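Local coordinates for protein NAD(P)H-FMN oxidoreductase (PDB 5LVA) that binds flavin mononucleotide in a flavodoxin-like fold and probably passes electrons from NAD(P)H through it to flavin or quinone acceptors, at residues G108-E111 against E112-Q115; V5-H9 against P10-Q14; H81-Y85 against G86-G90; P73-K76 against K77-H81; E43-V47 against E48-K52. One frame throughout, in Å; residues are numbered along the deposited sequence.

Contact 1. Residues G108-E111 against E112-Q115; sequences GAPE and EAYQ. With FMN (flavin mononucleotide), chain C.
In the FMN-binding loop that follows strand 100-106 of this flavodoxin-like fold, Ala109 and Tyr114 pack together beside the pyrimidine end of the isoalloxazine. Ala109 CB approaches the phenol obliquely, 3.7 Å from Tyr114 CE2. The same methyl also lies 4.2 Å from Ala113 CB, and that methyl touches Pro110 CD as well. The turn is tied by two backbone bonds of 3-10 spacing, Ala113 N to Pro110 O at 3.1 Å and Tyr114 N to Glu111 O at 3.0 Å. With CG beside its backbone N and anti to the carbonyl carbon (chi1 -68°), Tyr114 sends its ring back past Ala109 toward the flavin. FMN O2 lies at the ring's edge and in its plane, where Tyr114 OH donates to it; the modelled bond is very short, and its exact length is doubtful. Ala109 N supplies a second, nearly straight bond to FMN O2 (3.0 Å, 169°). Gly108 N donates to FMN N1 at 3.0 Å and only weakly to FMN O2'. Ile124 and Leu127 of helix 124-127 also touch the Tyr114 side chain. Two donors thus grip O2 and a third serves N1, an arrangement likely to stabilise the negative charge that gathers over the N1-C2-O2 edge when flavin is reduced.

Contact 2. Residues V5-H9 against P10-Q14; sequences VLAFH and PNMEQ. With FMN (flavin mononucleotide), chain C.
His9 bonds to both Asn11 and the FMN phosphate, at the turn where strand 3-7 of the flavodoxin-like fold runs into the phosphate-binding loop before helix 17-23. Its NE2 donates to FMN O1P, although that bond is modelled very short and its length is doubtful. On the other side of the imidazole, ND1 accepts from Asn11 N at 3.0 Å. This donor sits only 5° out of the ring plane and the bond is fairly straight (160°), which fixes the ring's rotation and leaves NE2 to present its hydrogen to the phosphate. His9 CG is anti to the backbone N (chi1 -169°), an orientation that lets the ring reach forward between Asn11 and the ligand. A leucine here would probably leave the phosphate oxygen without this donor and Asn11 N without its acceptor. Met12 SD packs on His9 CB at 3.7 Å and lies oblique to the imidazole. Met12 CE continues inward to the methyl of Ala7, 4.3 Å from Ala7 CB, linking the loop to the end of the strand. Around this shell, Ser15 and Asn18 also touch His9, while Val16 N and Val17 N bind FMN. A water bridges the two segments, donating to His9 O at 2.7 Å and accepting from Met12 N. Farther along, Asn11 OD1 accepts from Glu13 N, an Asx turn, and from Gln14 N, which widens it to an Asx motif; each donor is 3.2 Å away and both are on the same face of the amide.

Contact 3. Residues H81-Y85 against G86-G90; sequences HVLLY and GWAYG
The rings of Tyr85 and Tyr89 meet almost perpendicularly, the edge of Tyr85 turned toward the face of Tyr89 in an offset edge-to-face pair. Their centroids are 5.7 Å apart and their planes stand at 84°. Tyr85 adds a CH-pi contact from its backbone, placing CA over the same Tyr89 ring, 4.0 Å from the centroid. Tyr89 reaches this spot because its CG lies between the backbone N and carbonyl carbon (chi1 70°), folding the phenol back over the turn; its edge meets Leu83 O in plane, 3.4 Å from Tyr89 CE1. Gly90 CA covers one face of Tyr85, 3.9 Å from that ring's centroid, where a side chain on Gly90 would collide with the phenol. A serine in place of Tyr89 would probably strip the cover from Tyr85 CA and leave the Tyr85 ring freer to turn. Tyr85 OH is bonded beyond the contact to Thr91. The other end of the turn is built on Trp87, whose indole edge takes Leu83 CD2 at 4.0 Å from CZ3, while Val82 runs alongside. Leu83 CD2 also packs on Ala88 CB at 3.9 Å. Trp87 NE1 is hydrogen-bonded to Glu55 of helix 47-56. Between the two groups Leu84 O accepts from Ala88 N (2.9 Å) and from Trp87 N. With the single backbone bridge of Tyr85 and Tyr89, these bonds close the tight turn that ends helix 73-82 and starts the connection to strand 100-106, part of a beta-alpha-beta crossover of the flavodoxin-like fold.

Contact 4. Residues P73-K76 against K77-H81; sequences PLLK and KWLDH
Leu75 overlaps Leu79 one turn further along the helix, its CD1 lying 4.1 Å from Leu79 CG as the two side chains meet at a slant. Leu75 CG is anti to its own backbone N (chi1 172°), and the bend that follows brings CD1 round toward the next turn, where it also reaches Trp78 CB at 4.4 Å. The backbone beneath is regular alpha-helix: Leu79 N donates to Leu75 O at 2.9 Å, and the neighbouring steps run Lys77 N to Pro73 O, Trp78 N to Leu74 O and Asp80 N to Lys76 O. On the solvent side Lys76, bent at chi2 and chi4, brings its ammonium group round to the carboxylate of Asp80. The two form an i to i+4 salt bridge, but NZ and OD1 are modelled too close and their exact places are doubtful. Next to it, the aliphatic part of Lys77 lies over the centre of the His81 ring, CG standing 3.7 Å above its plane. The indole of Trp78 leaves the helix on the inner side, packing edge-to-face with Phe62 and bonding through NE1 to Glu50; Leu75 turns to Phe62 and Phe64 of strand 59-65. Charged residues on one flank and leucines with tryptophan on the other make this an amphipathic helix, the one that links strands 59-65 and 100-106 in a beta-alpha-beta crossover of the flavodoxin-like fold.

Contact 5. Residues E43-V47 against E48-K52; sequences EAIDV and EKEQK
From an extended approach through Ile45, the backbone turns at Asp46 into helix 47-56, where Glu50 N bonds to Asp46 O at 3.1 Å and Gln51 N to Val47 O at 2.9 Å. Asp46 is the N-cap of this helix. Its CG is anti to the backbone N (chi1 -169°), which turns the carboxylate back toward the NH groups of the first turn. There OD1 accepts from Lys49 N at 3.1 Å, the donor standing 50° above the carboxylate plane. Asp46 also lies across the base of the Lys49 side chain, with OD1 3.4 Å from Lys49 CB. The Lys49 chain then runs out extended to a salt bridge with Glu39. At the N-terminus of the helix the Asp46 carboxylate, if charged, is likely to be stabilised by the helix dipole. Ile45, just before the cap, crosses Glu50 at about a right angle, Ile45 CG2 meeting Glu50 CG at 3.6 Å. Glu50, bent at chi2, is buried, yet its carboxylate is well supplied: OE1 forms a salt bridge with Arg34 and OE2 a hydrogen bond with Tyr40. One turn apart, Val47 and Gln51 lie side by side and point the same way, Val47 CG1 being 3.8 Å from Gln51 NE2. That amide nitrogen goes on to Val82 O at the end of helix 73-82, joining the two helices. The cap is completed by a water that donates to Asp46 OD1 at 2.9 Å and accepts from Glu48 N.

In the fold
Contacts 1 and 2 hold opposite ends of one FMN, the flavin ring and the phosphate, with their nearest protein atoms about 11 Å apart. Contact 4 packs against contact 2: Phe8 CD2 lies on Leu75 N at 3.5 Å, and the centres of these contacts are 14 Å apart. Contact 3 continues contact 4 through the shared His81. Contact 5 leans on both, with Val47 CG2 3.5 Å from His81 O and Gln51 O 3.3 Å from Trp87 CZ2. Contacts 3 and 5 lie away from the flavin, across the chain's centre from contact 1, their centres about 35 and 34 Å from its own.

Contact 1. Residues G108-E111 against E112-Q115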
# COMPACT_ATOMS: atom_id res chain seq x y z
N GLY A 108 11.78 5.30 7.32
CA GLY A 108 13.11 5.29 7.90
C GLY A 108 13.19 5.87 9.29
O GLY A 108 13.90 5.35 10.15
N ALA A 109 12.45 6.94 9.53
CA ALA A 109 12.52 7.67 10.78
C ALA A 109 11.81 6.93 11.91
O ALA A 109 11.00 6.03 11.67
CB ALA A 109 11.93 9.05 10.58
N PRO A 110 12.13 7.28 13.16
CA PRO A 110 11.47 6.59 14.27
C PRO A 110 10.02 7.06 14.42
O PRO A 110 9.66 8.10 13.88
CB PRO A 110 12.29 7.00 15.48
CG PRO A 110 13.47 7.71 14.95
CD PRO A 110 13.09 8.27 13.65
N GLU A 111 9.22 6.30 15.16
CA GLU A 111 7.85 6.66 15.42
C GLU A 111 7.74 8.01 16.15
O GLU A 111 6.88 8.80 15.83
CB GLU A 111 7.16 5.57 16.22
CG GLU A 111 5.72 5.88 16.55
CD GLU A 111 4.94 4.67 16.96
OE1 GLU A 111 5.55 3.60 17.16
OE2 GLU A 111 3.71 4.78 17.09
N GLU A 112 8.64 8.25 17.11
CA GLU A 112 8.75 9.51 17.85
C GLU A 112 8.78 10.73 16.95
O GLU A 112 8.38 11.81 17.36
CB GLU A 112 10.02 9.50 18.72
CG GLU A 112 9.84 9.56 20.26
CD GLU A 112 9.26 10.88 20.80
OE1 GLU A 112 9.95 11.93 20.75
OE2 GLU A 112 8.13 10.86 21.33
N ALA A 113 9.29 10.59 15.74
CA ALA A 113 9.40 11.73 14.83
C ALA A 113 8.05 12.15 14.24
O ALA A 113 7.85 13.32 13.90
CB ALA A 113 10.38 11.43 13.72
N TYR A 114 7.11 11.21 14.14
CA TYR A 114 5.84 11.49 13.48
C TYR A 114 4.74 11.87 14.46
O TYR A 114 3.81 11.12 14.72
CB TYR A 114 5.43 10.29 12.62
CG TYR A 114 6.37 10.12 11.45
CD1 TYR A 114 6.29 10.95 10.37
CD2 TYR A 114 7.36 9.15 11.46
CE1 TYR A 114 7.15 10.84 9.31
CE2 TYR A 114 8.24 9.02 10.39
CZ TYR A 114 8.12 9.87 9.32
OH TYR A 114 8.98 9.77 8.26
N GLN A 115 4.85 13.08 14.99
CA GLN A 115 3.87 13.64 15.92
C GLN A 115 4.18 15.11 16.13
O GLN A 115 5.28 15.57 15.85
CB GLN A 115 3.90 12.92 17.26
CG GLN A 115 5.14 13.21 18.04
CD GLN A 115 5.14 12.51 19.37
OE1 GLN A 115 6.17 12.00 19.82
NE2 GLN A 115 3.99 12.49 20.02
N1 FMN C . 11.85 7.72 5.54
C2 FMN C . 11.00 8.50 6.29
O2 FMN C . 10.75 8.21 7.46
N3 FMN C . 10.40 9.61 5.75
C4 FMN C . 10.65 9.97 4.46
O4 FMN C . 10.09 10.96 4.01
C4A FMN C . 11.52 9.19 3.69
N5 FMN C . 11.79 9.53 2.39
C5A FMN C . 12.64 8.77 1.62
C6 FMN C . 12.89 9.13 0.31
C7 FMN C . 13.72 8.39 -0.50
C7M FMN C . 13.96 8.82 -1.92
C8 FMN C . 14.34 7.26 0.04
C8M FMN C . 15.25 6.41 -0.79
C9 FMN C . 14.09 6.89 1.36
C9A FMN C . 13.24 7.64 2.16
N10 FMN C . 12.98 7.29 3.48
C10 FMN C . 12.12 8.07 4.24
C1' FMN C . 13.58 6.04 4.07
C2' FMN C . 12.62 4.92 3.61
O2' FMN C . 11.29 5.15 4.08
C3' FMN C . 13.07 3.48 3.87
O3' FMN C . 14.23 3.31 3.08
C4' FMN C . 11.98 2.47 3.47
O4' FMN C . 10.82 2.78 4.16
C5' FMN C . 12.18 0.98 3.74
O5' FMN C . 13.06 0.44 2.80
P FMN C . 12.95 -0.96 2.00
O1P FMN C . 13.36 -0.56 0.63
O2P FMN C . 13.89 -1.93 2.63
O3P FMN C . 11.61 -1.59 1.89

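Contact 2. Residues V5-H9 against P10-Q14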
# COMPACT_ATOMS: atom_id res chain seq x y z
N VAL A 5 -2.51 -7.29 -2.98
CA VAL A 5 -1.42 -6.47 -2.45
C VAL A 5 -0.62 -5.90 -3.58
O VAL A 5 0.13 -6.62 -4.25
CB VAL A 5 -0.46 -7.26 -1.52
CG1 VAL A 5 0.62 -6.34 -0.98
CG2 VAL A 5 -1.20 -7.93 -0.37
N LEU A 6 -0.76 -4.61 -3.81
CA LEU A 6 0.01 -3.94 -4.83
C LEU A 6 1.28 -3.35 -4.23
O LEU A 6 1.21 -2.35 -3.54
CB LEU A 6 -0.83 -2.87 -5.50
CG LEU A 6 -2.21 -3.36 -5.95
CD1 LEU A 6 -3.04 -2.23 -6.52
CD2 LEU A 6 -2.03 -4.43 -6.98
N ALA A 7 2.43 -3.96 -4.49
CA ALA A 7 3.68 -3.49 -3.91
C ALA A 7 4.39 -2.55 -4.86
O ALA A 7 4.56 -2.86 -6.03
CB ALA A 7 4.57 -4.64 -3.54
N PHE A 8 4.79 -1.39 -4.35
CA PHE A 8 5.46 -0.39 -5.16
C PHE A 8 6.84 -0.05 -4.60
O PHE A 8 6.99 0.83 -3.77
CB PHE A 8 4.63 0.89 -5.27
CG PHE A 8 3.33 0.74 -6.01
CD1 PHE A 8 2.20 0.27 -5.37
CD2 PHE A 8 3.24 1.12 -7.34
CE1 PHE A 8 1.00 0.15 -6.04
CE2 PHE A 8 2.04 1.00 -8.01
CZ PHE A 8 0.92 0.51 -7.36
N HIS A 9 7.84 -0.77 -5.08
CA HIS A 9 9.21 -0.55 -4.70
C HIS A 9 10.07 -0.64 -5.96
O HIS A 9 9.96 -1.60 -6.71
CB HIS A 9 9.64 -1.56 -3.66
CG HIS A 9 10.95 -1.24 -3.03
ND1 HIS A 9 12.11 -1.06 -3.75
CD2 HIS A 9 11.29 -1.07 -1.73
CE1 HIS A 9 13.10 -0.79 -2.93
NE2 HIS A 9 12.64 -0.78 -1.70
N PRO A 10 10.90 0.37 -6.21
CA PRO A 10 11.66 0.43 -7.45
C PRO A 10 12.56 -0.77 -7.69
O PRO A 10 12.82 -1.13 -8.83
CB PRO A 10 12.49 1.70 -7.27
CG PRO A 10 11.61 2.56 -6.38
CD PRO A 10 11.01 1.61 -5.42
N ASN A 11 13.03 -1.39 -6.61
CA ASN A 11 13.91 -2.55 -6.73
C ASN A 11 13.67 -3.51 -5.59
O ASN A 11 14.33 -3.45 -4.56
CB ASN A 11 15.37 -2.12 -6.74
CG ASN A 11 16.30 -3.22 -7.22
OD1 ASN A 11 16.01 -4.41 -7.09
ND2 ASN A 11 17.44 -2.81 -7.75
N MET A 12 12.72 -4.41 -5.78
CA MET A 12 12.34 -5.37 -4.77
C MET A 12 13.43 -6.41 -4.42
O MET A 12 13.30 -7.16 -3.46
CB MET A 12 11.09 -6.08 -5.24
CG MET A 12 10.18 -6.54 -4.16
SD MET A 12 9.58 -5.20 -3.16
CE MET A 12 8.37 -6.10 -2.22
N GLU A 13 14.49 -6.47 -5.22
CA GLU A 13 15.60 -7.38 -4.93
C GLU A 13 16.57 -6.72 -3.97
O GLU A 13 17.20 -7.39 -3.16
CB GLU A 13 16.33 -7.79 -6.21
CG GLU A 13 15.55 -8.69 -7.16
CD GLU A 13 15.26 -10.06 -6.58
OE1 GLU A 13 16.21 -10.82 -6.32
OE2 GLU A 13 14.07 -10.38 -6.38
N GLN A 14 16.69 -5.40 -4.08
CA GLN A 14 17.59 -4.63 -3.22
C GLN A 14 16.89 -4.22 -1.93
O GLN A 14 17.54 -3.90 -0.94
CB GLN A 14 18.11 -3.40 -3.97
CG GLN A 14 19.24 -2.67 -3.27
CD GLN A 14 19.78 -1.52 -4.09
OE1 GLN A 14 19.03 -0.87 -4.83
NE2 GLN A 14 21.08 -1.25 -3.98
N1 FMN C . 11.85 7.72 5.54
C2 FMN C . 11.00 8.50 6.29
O2 FMN C . 10.75 8.21 7.46
N3 FMN C . 10.40 9.61 5.75
C4 FMN C . 10.65 9.97 4.46
O4 FMN C . 10.09 10.96 4.01
C4A FMN C . 11.52 9.19 3.69
N5 FMN C . 11.79 9.53 2.39
C5A FMN C . 12.64 8.77 1.62
C6 FMN C . 12.89 9.13 0.31
C7 FMN C . 13.72 8.39 -0.50
C7M FMN C . 13.96 8.82 -1.92
C8 FMN C . 14.34 7.26 0.04
C8M FMN C . 15.25 6.41 -0.79
C9 FMN C . 14.09 6.89 1.36
C9A FMN C . 13.24 7.64 2.16
N10 FMN C . 12.98 7.29 3.48
C10 FMN C . 12.12 8.07 4.24
C1' FMN C . 13.58 6.04 4.07
C2' FMN C . 12.62 4.92 3.61
O2' FMN C . 11.29 5.15 4.08
C3' FMN C . 13.07 3.48 3.87
O3' FMN C . 14.23 3.31 3.08
C4' FMN C . 11.98 2.47 3.47
O4' FMN C . 10.82 2.78 4.16
C5' FMN C . 12.18 0.98 3.74
O5' FMN C . 13.06 0.44 2.80
P FMN C . 12.95 -0.96 2.00
O1P FMN C . 13.36 -0.56 0.63
O2P FMN C . 13.89 -1.93 2.63
O3P FMN C . 11.61 -1.59 1.89
O HOH W 1 10.60 -3.93 -7.91

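Contact 3. Residues H81-Y85 against G86-G90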
# COMPACT_ATOMS: atom_id res chain seq x y z
N HIS A 81 -3.76 6.88 -13.71
CA HIS A 81 -4.06 6.18 -14.95
C HIS A 81 -5.14 5.12 -14.80
O HIS A 81 -5.87 4.85 -15.75
CB HIS A 81 -2.80 5.54 -15.50
CG HIS A 81 -1.82 6.53 -16.04
ND1 HIS A 81 -0.84 6.19 -16.94
CD2 HIS A 81 -1.66 7.85 -15.79
CE1 HIS A 81 -0.12 7.26 -17.23
NE2 HIS A 81 -0.60 8.28 -16.54
N VAL A 82 -5.26 4.54 -13.61
CA VAL A 82 -6.20 3.45 -13.41
C VAL A 82 -7.58 3.91 -12.92
O VAL A 82 -8.60 3.43 -13.41
CB VAL A 82 -5.63 2.40 -12.44
CG1 VAL A 82 -6.63 1.30 -12.16
CG2 VAL A 82 -4.34 1.80 -13.00
N LEU A 83 -7.61 4.86 -11.99
CA LEU A 83 -8.87 5.33 -11.41
C LEU A 83 -9.64 6.31 -12.31
O LEU A 83 -9.58 7.51 -12.12
CB LEU A 83 -8.62 5.97 -10.05
CG LEU A 83 -7.87 5.10 -9.04
CD1 LEU A 83 -7.49 5.92 -7.86
CD2 LEU A 83 -8.72 3.93 -8.60
N LEU A 84 -10.38 5.77 -13.27
CA LEU A 84 -10.96 6.60 -14.31
C LEU A 84 -12.46 6.83 -14.18
O LEU A 84 -13.17 6.07 -13.51
CB LEU A 84 -10.67 5.98 -15.68
CG LEU A 84 -9.20 5.85 -16.04
CD1 LEU A 84 -9.05 5.18 -17.38
CD2 LEU A 84 -8.52 7.18 -16.06
N TYR A 85 -12.92 7.91 -14.81
CA TYR A 85 -14.32 8.27 -14.87
C TYR A 85 -15.12 7.11 -15.42
O TYR A 85 -14.74 6.51 -16.39
CB TYR A 85 -14.52 9.52 -15.74
CG TYR A 85 -15.94 10.02 -15.74
CD1 TYR A 85 -16.91 9.45 -16.55
CD2 TYR A 85 -16.33 11.06 -14.90
CE1 TYR A 85 -18.21 9.88 -16.53
CE2 TYR A 85 -17.63 11.50 -14.88
CZ TYR A 85 -18.56 10.92 -15.70
OH TYR A 85 -19.86 11.38 -15.67
N GLY A 86 -16.23 6.79 -14.79
CA GLY A 86 -17.06 5.71 -15.28
C GLY A 86 -16.62 4.35 -14.77
O GLY A 86 -17.26 3.34 -15.05
N TRP A 87 -15.53 4.32 -14.02
CA TRP A 87 -15.10 3.08 -13.41
C TRP A 87 -14.93 3.23 -11.92
O TRP A 87 -15.52 2.48 -11.14
CB TRP A 87 -13.79 2.57 -14.02
CG TRP A 87 -13.40 1.24 -13.43
CD1 TRP A 87 -13.98 0.04 -13.68
CD2 TRP A 87 -12.36 0.99 -12.47
NE1 TRP A 87 -13.37 -0.94 -12.95
CE2 TRP A 87 -12.38 -0.38 -12.20
CE3 TRP A 87 -11.43 1.80 -11.83
CZ2 TRP A 87 -11.50 -0.96 -11.30
CZ3 TRP A 87 -10.56 1.22 -10.95
CH2 TRP A 87 -10.60 -0.15 -10.69
N ALA A 88 -14.11 4.18 -11.52
CA ALA A 88 -13.82 4.36 -10.12
C ALA A 88 -14.71 5.46 -9.55
O ALA A 88 -15.10 5.43 -8.39
CB ALA A 88 -12.36 4.67 -9.91
N TYR A 89 -15.03 6.44 -10.39
CA TYR A 89 -15.90 7.52 -10.00
C TYR A 89 -16.69 7.95 -11.21
O TYR A 89 -16.51 7.43 -12.30
CB TYR A 89 -15.12 8.70 -9.45
CG TYR A 89 -14.29 9.44 -10.48
CD1 TYR A 89 -13.07 8.93 -10.91
CD2 TYR A 89 -14.73 10.64 -11.02
CE1 TYR A 89 -12.31 9.60 -11.85
CE2 TYR A 89 -13.98 11.31 -11.95
CZ TYR A 89 -12.78 10.79 -12.37
OH TYR A 89 -12.03 11.47 -13.30
N GLY A 90 -17.57 8.92 -11.02
CA GLY A 90 -18.36 9.40 -12.12
C GLY A 90 -19.67 8.65 -12.14
O GLY A 90 -19.97 7.88 -11.24

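Contact 4. Residues P73-K76 against K77-H81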
# COMPACT_ATOMS: atom_id res chain seq x y z
N PRO A 73 6.95 7.10 -7.30
CA PRO A 73 6.08 7.72 -8.31
C PRO A 73 5.21 6.76 -9.13
O PRO A 73 4.25 7.22 -9.74
CB PRO A 73 7.08 8.47 -9.21
CG PRO A 73 8.40 8.10 -8.78
CD PRO A 73 8.36 7.49 -7.45
N LEU A 74 5.50 5.47 -9.14
CA LEU A 74 4.70 4.57 -9.97
C LEU A 74 3.29 4.39 -9.39
O LEU A 74 2.33 4.18 -10.13
CB LEU A 74 5.39 3.21 -10.10
CG LEU A 74 4.64 2.21 -10.97
CD1 LEU A 74 4.35 2.80 -12.34
CD2 LEU A 74 5.38 0.90 -11.07
N LEU A 75 3.17 4.51 -8.08
CA LEU A 75 1.85 4.47 -7.45
C LEU A 75 1.04 5.70 -7.83
O LEU A 75 -0.14 5.58 -8.16
CB LEU A 75 1.98 4.36 -5.94
CG LEU A 75 0.67 4.50 -5.14
CD1 LEU A 75 -0.42 3.61 -5.69
CD2 LEU A 75 0.91 4.20 -3.68
N LYS A 76 1.66 6.87 -7.80
CA LYS A 76 0.98 8.10 -8.22
C LYS A 76 0.46 7.99 -9.66
O LYS A 76 -0.67 8.37 -9.95
CB LYS A 76 1.91 9.31 -8.11
CG LYS A 76 1.15 10.62 -8.19
CD LYS A 76 -0.01 10.59 -7.22
CE LYS A 76 -1.05 11.63 -7.50
NZ LYS A 76 -1.83 11.45 -8.73
N LYS A 77 1.31 7.47 -10.54
CA LYS A 77 0.93 7.19 -11.92
C LYS A 77 -0.17 6.14 -12.02
O LYS A 77 -1.06 6.24 -12.85
CB LYS A 77 2.15 6.74 -12.71
CG LYS A 77 1.91 6.60 -14.19
CD LYS A 77 3.19 6.24 -14.88
CE LYS A 77 4.11 7.43 -14.98
NZ LYS A 77 5.33 7.08 -15.77
N TRP A 78 -0.09 5.13 -11.16
CA TRP A 78 -1.13 4.12 -11.07
C TRP A 78 -2.50 4.73 -10.74
O TRP A 78 -3.49 4.40 -11.38
CB TRP A 78 -0.77 3.07 -10.04
CG TRP A 78 -1.64 1.86 -10.06
CD1 TRP A 78 -1.36 0.68 -10.68
CD2 TRP A 78 -2.91 1.70 -9.43
NE1 TRP A 78 -2.39 -0.20 -10.48
CE2 TRP A 78 -3.35 0.40 -9.71
CE3 TRP A 78 -3.72 2.53 -8.65
CZ2 TRP A 78 -4.57 -0.10 -9.25
CZ3 TRP A 78 -4.93 2.04 -8.19
CH2 TRP A 78 -5.34 0.74 -8.49
N LEU A 79 -2.55 5.59 -9.73
CA LEU A 79 -3.80 6.24 -9.36
C LEU A 79 -4.33 7.04 -10.53
O LEU A 79 -5.49 6.90 -10.91
CB LEU A 79 -3.60 7.15 -8.14
CG LEU A 79 -3.09 6.47 -6.87
CD1 LEU A 79 -2.69 7.49 -5.84
CD2 LEU A 79 -4.13 5.51 -6.29
N ASP A 80 -3.47 7.87 -11.11
CA ASP A 80 -3.86 8.74 -12.19
C ASP A 80 -4.42 7.98 -13.37
O ASP A 80 -5.42 8.39 -13.96
CB ASP A 80 -2.67 9.59 -12.65
CG ASP A 80 -2.29 10.64 -11.66
OD1 ASP A 80 -2.99 10.77 -10.64
OD2 ASP A 80 -1.29 11.35 -11.89
N HIS A 81 -3.76 6.88 -13.71
CA HIS A 81 -4.06 6.18 -14.95
C HIS A 81 -5.14 5.12 -14.80
O HIS A 81 -5.87 4.85 -15.75
CB HIS A 81 -2.80 5.54 -15.50
CG HIS A 81 -1.82 6.53 -16.04
ND1 HIS A 81 -0.84 6.19 -16.94
CD2 HIS A 81 -1.66 7.85 -15.79
CE1 HIS A 81 -0.12 7.26 -17.23
NE2 HIS A 81 -0.60 8.28 -16.54

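Contact 5. Residues E43-V47 against E48-K52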
# COMPACT_ATOMS: atom_id res chain seq x y z
N GLU A 43 7.21 1.56 -16.84
CA GLU A 43 6.07 2.28 -16.24
C GLU A 43 4.87 2.41 -17.16
O GLU A 43 4.03 3.27 -16.94
CB GLU A 43 6.51 3.66 -15.76
CG GLU A 43 7.38 3.63 -14.51
CD GLU A 43 8.00 4.96 -14.19
OE1 GLU A 43 8.19 5.77 -15.13
OE2 GLU A 43 8.34 5.19 -13.01
N ALA A 44 4.78 1.57 -18.18
CA ALA A 44 3.62 1.57 -19.06
C ALA A 44 2.57 0.62 -18.52
O ALA A 44 2.69 -0.58 -18.68
CB ALA A 44 4.01 1.19 -20.46
N ILE A 45 1.54 1.16 -17.89
CA ILE A 45 0.60 0.37 -17.11
C ILE A 45 -0.54 -0.16 -17.96
O ILE A 45 -1.08 0.55 -18.79
CB ILE A 45 0.06 1.19 -15.92
CG1 ILE A 45 1.21 1.57 -14.98
CG2 ILE A 45 -1.01 0.43 -15.15
CD1 ILE A 45 0.79 2.32 -13.75
N ASP A 46 -0.88 -1.42 -17.77
CA ASP A 46 -2.02 -2.03 -18.42
C ASP A 46 -3.26 -1.70 -17.60
O ASP A 46 -3.59 -2.38 -16.63
CB ASP A 46 -1.80 -3.54 -18.54
CG ASP A 46 -2.80 -4.23 -19.45
OD1 ASP A 46 -3.99 -3.86 -19.44
OD2 ASP A 46 -2.38 -5.17 -20.16
N VAL A 47 -3.96 -0.64 -17.99
CA VAL A 47 -5.03 -0.10 -17.18
C VAL A 47 -6.14 -1.12 -16.95
O VAL A 47 -6.57 -1.34 -15.82
CB VAL A 47 -5.60 1.18 -17.82
CG1 VAL A 47 -6.86 1.64 -17.10
CG2 VAL A 47 -4.55 2.28 -17.80
N GLU A 48 -6.57 -1.77 -18.02
CA GLU A 48 -7.66 -2.73 -17.94
C GLU A 48 -7.31 -3.90 -17.05
O GLU A 48 -8.14 -4.38 -16.29
CB GLU A 48 -8.04 -3.22 -19.34
CG GLU A 48 -9.25 -4.12 -19.35
CD GLU A 48 -9.68 -4.51 -20.74
OE1 GLU A 48 -8.83 -4.47 -21.65
OE2 GLU A 48 -10.85 -4.89 -20.92
N LYS A 49 -6.06 -4.34 -17.14
CA LYS A 49 -5.57 -5.43 -16.31
C LYS A 49 -5.67 -5.08 -14.83
O LYS A 49 -6.17 -5.86 -14.04
CB LYS A 49 -4.11 -5.75 -16.67
CG LYS A 49 -3.53 -6.93 -15.88
CD LYS A 49 -2.04 -7.09 -16.12
CE LYS A 49 -1.44 -8.07 -15.14
NZ LYS A 49 0.06 -8.08 -15.20
N GLU A 50 -5.20 -3.88 -14.49
CA GLU A 50 -5.24 -3.39 -13.12
C GLU A 50 -6.67 -3.26 -12.62
O GLU A 50 -7.00 -3.75 -11.55
CB GLU A 50 -4.53 -2.05 -13.03
CG GLU A 50 -3.13 -2.05 -13.54
CD GLU A 50 -2.25 -3.03 -12.81
OE1 GLU A 50 -2.33 -3.09 -11.57
OE2 GLU A 50 -1.48 -3.73 -13.48
N GLN A 51 -7.51 -2.59 -13.41
CA GLN A 51 -8.93 -2.49 -13.09
C GLN A 51 -9.55 -3.85 -12.81
O GLN A 51 -10.24 -4.01 -11.82
CB GLN A 51 -9.69 -1.80 -14.21
CG GLN A 51 -9.55 -0.29 -14.20
CD GLN A 51 -10.29 0.37 -15.32
OE1 GLN A 51 -10.90 -0.30 -16.16
NE2 GLN A 51 -10.23 1.68 -15.37
N LYS A 52 -9.29 -4.81 -13.68
CA LYS A 52 -9.89 -6.14 -13.57
C LYS A 52 -9.45 -6.88 -12.33
O LYS A 52 -10.19 -7.69 -11.78
CB LYS A 52 -9.55 -6.98 -14.79
CG LYS A 52 -10.48 -6.82 -15.97
CD LYS A 52 -9.94 -7.65 -17.13
CE LYS A 52 -11.05 -8.33 -17.89
NZ LYS A 52 -12.07 -8.90 -16.96
O HOH W 2 -5.30 -1.58 -20.71